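Local structure of glucokinase (Leishmania braziliensis MHOM/BR/75/M2904, 6EDI) at residues I41-R53 with N398-Q410. The protein probably phosphorylates D-glucose using ATP, the first step of glucose use in the cell. Residues are numbered along the deposited sequence; the frame is centred on the assembly and turned at random.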
# COMPACT_ATOMS: atom_id res chain seq x y z
N ILE A 41 -25.79 -14.26 -2.65
CA ILE A 41 -26.00 -13.70 -1.33
C ILE A 41 -24.64 -13.47 -0.68
O ILE A 41 -23.81 -14.37 -0.63
CB ILE A 41 -26.84 -14.63 -0.43
CG1 ILE A 41 -28.23 -14.85 -1.03
CG2 ILE A 41 -26.93 -14.05 0.98
CD1 ILE A 41 -29.10 -13.60 -1.05
N TYR A 42 -24.42 -12.26 -0.17
CA TYR A 42 -23.17 -11.93 0.52
C TYR A 42 -23.44 -11.80 2.03
O TYR A 42 -24.25 -10.98 2.47
CB TYR A 42 -22.56 -10.66 -0.09
CG TYR A 42 -22.41 -10.70 -1.61
CD1 TYR A 42 -21.26 -11.20 -2.21
CD2 TYR A 42 -23.43 -10.24 -2.44
CE1 TYR A 42 -21.13 -11.25 -3.59
CE2 TYR A 42 -23.32 -10.28 -3.82
CZ TYR A 42 -22.16 -10.78 -4.39
OH TYR A 42 -22.05 -10.82 -5.76
N VAL A 43 -22.79 -12.66 2.82
CA VAL A 43 -22.97 -12.66 4.27
C VAL A 43 -22.15 -11.51 4.85
O VAL A 43 -20.97 -11.32 4.48
CB VAL A 43 -22.60 -14.01 4.90
CG1 VAL A 43 -22.38 -13.87 6.40
CG2 VAL A 43 -23.71 -15.03 4.63
N VAL A 44 -22.79 -10.73 5.70
CA VAL A 44 -22.18 -9.53 6.25
C VAL A 44 -22.24 -9.59 7.77
O VAL A 44 -23.18 -10.15 8.36
CB VAL A 44 -22.86 -8.22 5.75
CG1 VAL A 44 -22.99 -8.24 4.26
CG2 VAL A 44 -24.23 -8.02 6.38
N CYS A 45 -21.23 -9.00 8.39
CA CYS A 45 -21.12 -8.98 9.84
C CYS A 45 -20.14 -7.89 10.22
O CYS A 45 -19.10 -7.73 9.59
CB CYS A 45 -20.66 -10.34 10.38
SG CYS A 45 -20.32 -10.41 12.16
N ASP A 46 -20.49 -7.11 11.23
CA ASP A 46 -19.59 -6.09 11.74
C ASP A 46 -19.66 -6.12 13.26
O ASP A 46 -20.74 -6.33 13.83
CB ASP A 46 -19.96 -4.71 11.18
CG ASP A 46 -19.17 -3.58 11.84
OD1 ASP A 46 -19.64 -3.06 12.88
OD2 ASP A 46 -18.09 -3.20 11.32
N VAL A 47 -18.51 -5.95 13.90
CA VAL A 47 -18.45 -5.89 15.36
C VAL A 47 -18.02 -4.49 15.81
O VAL A 47 -17.10 -3.91 15.25
CB VAL A 47 -17.47 -6.93 15.90
CG1 VAL A 47 -17.45 -6.88 17.42
CG2 VAL A 47 -17.87 -8.31 15.45
N GLY A 48 -18.72 -3.94 16.80
CA GLY A 48 -18.35 -2.64 17.36
C GLY A 48 -19.12 -2.36 18.65
O GLY A 48 -20.35 -2.40 18.67
N GLY A 49 -18.39 -2.09 19.73
CA GLY A 49 -19.03 -1.94 21.03
C GLY A 49 -19.47 -3.28 21.59
O GLY A 49 -18.67 -4.21 21.67
N THR A 50 -20.74 -3.37 21.97
CA THR A 50 -21.30 -4.62 22.48
C THR A 50 -22.15 -5.28 21.43
O THR A 50 -22.98 -6.14 21.75
CB THR A 50 -22.25 -4.37 23.66
OG1 THR A 50 -22.91 -3.11 23.50
CG2 THR A 50 -21.49 -4.40 24.93
N SER A 51 -21.94 -4.88 20.19
CA SER A 51 -22.93 -5.15 19.16
C SER A 51 -22.33 -5.82 17.94
O SER A 51 -21.40 -5.30 17.32
CB SER A 51 -23.59 -3.84 18.75
OG SER A 51 -22.60 -2.88 18.45
N ALA A 52 -22.86 -6.99 17.61
CA ALA A 52 -22.43 -7.72 16.44
C ALA A 52 -23.60 -7.84 15.48
O ALA A 52 -24.52 -8.62 15.72
CB ALA A 52 -21.91 -9.10 16.85
N ARG A 53 -23.59 -7.06 14.41
CA ARG A 53 -24.68 -7.17 13.45
C ARG A 53 -24.32 -8.26 12.47
O ARG A 53 -23.22 -8.28 11.94
CB ARG A 53 -24.92 -5.83 12.75
CG ARG A 53 -25.29 -4.72 13.74
CD ARG A 53 -25.39 -3.35 13.09
NE ARG A 53 -24.11 -2.90 12.57
CZ ARG A 53 -23.90 -1.68 12.08
NH1 ARG A 53 -24.90 -0.80 12.07
NH2 ARG A 53 -22.70 -1.33 11.63
N ASN A 398 -24.37 2.33 6.31
CA ASN A 398 -23.66 1.25 6.97
C ASN A 398 -22.57 0.74 6.05
O ASN A 398 -22.69 -0.34 5.46
CB ASN A 398 -24.64 0.15 7.37
CG ASN A 398 -25.65 0.63 8.40
OD1 ASN A 398 -25.33 0.73 9.58
ND2 ASN A 398 -26.86 0.95 7.95
N ILE A 399 -21.52 1.55 5.93
CA ILE A 399 -20.46 1.34 4.94
C ILE A 399 -19.73 0.03 5.20
O ILE A 399 -19.35 -0.66 4.25
CB ILE A 399 -19.46 2.54 4.89
CG1 ILE A 399 -18.70 2.53 3.57
CG2 ILE A 399 -18.49 2.51 6.04
CD1 ILE A 399 -19.58 2.84 2.43
N ASN A 400 -19.58 -0.35 6.46
CA ASN A 400 -18.85 -1.56 6.77
C ASN A 400 -19.63 -2.82 6.40
O ASN A 400 -19.06 -3.77 5.91
CB ASN A 400 -18.41 -1.58 8.24
CG ASN A 400 -17.32 -0.56 8.53
OD1 ASN A 400 -16.86 0.15 7.64
ND2 ASN A 400 -16.92 -0.48 9.80
N LEU A 401 -20.93 -2.82 6.66
CA LEU A 401 -21.75 -3.94 6.19
C LEU A 401 -21.67 -4.07 4.66
O LEU A 401 -21.44 -5.17 4.13
CB LEU A 401 -23.19 -3.79 6.68
CG LEU A 401 -23.32 -3.96 8.19
CD1 LEU A 401 -24.78 -3.93 8.66
CD2 LEU A 401 -22.67 -5.25 8.65
N LEU A 402 -21.86 -2.96 3.95
CA LEU A 402 -21.75 -2.94 2.50
C LEU A 402 -20.40 -3.48 2.02
O LEU A 402 -20.32 -4.17 0.99
CB LEU A 402 -21.94 -1.52 1.97
CG LEU A 402 -23.36 -0.98 1.97
CD1 LEU A 402 -23.36 0.50 1.64
CD2 LEU A 402 -24.18 -1.76 0.95
N GLY A 403 -19.35 -3.18 2.77
CA GLY A 403 -18.01 -3.61 2.41
C GLY A 403 -17.85 -5.11 2.45
O GLY A 403 -16.99 -5.67 1.74
N CYS A 404 -18.66 -5.76 3.28
CA CYS A 404 -18.65 -7.21 3.29
C CYS A 404 -19.16 -7.71 1.93
O CYS A 404 -18.66 -8.71 1.42
CB CYS A 404 -19.49 -7.76 4.45
SG CYS A 404 -18.71 -7.54 6.09
N LEU A 405 -20.11 -6.98 1.33
CA LEU A 405 -20.53 -7.29 -0.03
C LEU A 405 -19.43 -6.95 -1.03
O LEU A 405 -19.14 -7.72 -1.97
CB LEU A 405 -21.82 -6.54 -0.39
CG LEU A 405 -22.41 -6.73 -1.80
CD1 LEU A 405 -23.94 -6.74 -1.79
CD2 LEU A 405 -21.92 -5.66 -2.77
N GLY A 406 -18.81 -5.78 -0.84
CA GLY A 406 -17.78 -5.31 -1.74
C GLY A 406 -16.67 -6.34 -1.84
O GLY A 406 -16.20 -6.65 -2.93
N PHE A 407 -16.27 -6.88 -0.69
CA PHE A 407 -15.30 -7.94 -0.63
C PHE A 407 -15.71 -9.11 -1.51
O PHE A 407 -14.96 -9.52 -2.40
CB PHE A 407 -15.14 -8.42 0.81
CG PHE A 407 -14.34 -9.69 0.92
CD1 PHE A 407 -12.95 -9.66 0.87
CD2 PHE A 407 -14.98 -10.92 1.04
CE1 PHE A 407 -12.21 -10.83 0.97
CE2 PHE A 407 -14.25 -12.10 1.14
CZ PHE A 407 -12.86 -12.05 1.11
N GLY A 408 -16.90 -9.64 -1.26
CA GLY A 408 -17.40 -10.78 -2.01
C GLY A 408 -17.45 -10.56 -3.50
O GLY A 408 -17.16 -11.47 -4.27
N SER A 409 -17.79 -9.34 -3.91
CA SER A 409 -17.99 -9.02 -5.32
C SER A 409 -16.66 -9.04 -6.10
O SER A 409 -16.65 -9.19 -7.32
CB SER A 409 -18.67 -7.65 -5.46
OG SER A 409 -17.77 -6.59 -5.18
N GLN A 410 -15.55 -8.90 -5.39
CA GLN A 410 -14.23 -8.86 -6.02
C GLN A 410 -13.56 -10.23 -6.03
O GLN A 410 -12.40 -10.34 -6.41
CB GLN A 410 -13.32 -7.86 -5.30
CG GLN A 410 -13.77 -6.43 -5.47
CD GLN A 410 -14.12 -6.11 -6.92
OE1 GLN A 410 -13.25 -6.11 -7.80
NE2 GLN A 410 -15.39 -5.84 -7.18
O HOH W 1 -18.68 -0.38 12.35
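Asp46 OD2 is hydrogen-bonded to Ser116 OG and also takes a weak bond from Asn400 ND2 (3.3 Å), while a water donates to Asp46 OD1 and accepts weakly from the same ND2. Asp157 OD1 is hydrogen-bonded to this nitrogen too, and a side-chain amide, with two N-H groups to give, suits a place between two carboxylates. These bonds lie at one end of a helix-on-sheet contact in the actin-like ATPase fold: helix 399-409, close to the C-terminus, lies over strand 41-48, running roughly antiparallel to it at 141°. A type II' beta turn from Gly48 to Ser51 joins the strand to the next in a hairpin, probably the first phosphate-binding hairpin of this superfamily.

Alternate strand residues Tyr42, Val44 and Asp46 point at the helix. Branched Val44 fills the middle, its CG1 3.5 Å from Cys404 CB and its CG2 against Leu401 CD2. Leu401 forks: its CD2 lies 3.7 Å from Asp46 CB, and its CD1 sits over one face of the Arg53 guanidinium, offset toward the rim. Arg53 NH1 gives a weak bond to Asn398 OD1 (3.0 Å). Guanidinium and amide planes are turned 76° apart, and Arg53 also makes a cation-pi contact with Tyr71. At the far end, Gly408 leaves room for the Tyr42 ring, whose CE1 comes within 3.7 Å of Gly408 C, while Tyr42 CD2 meets Leu405 CD1 at 3.6 Å.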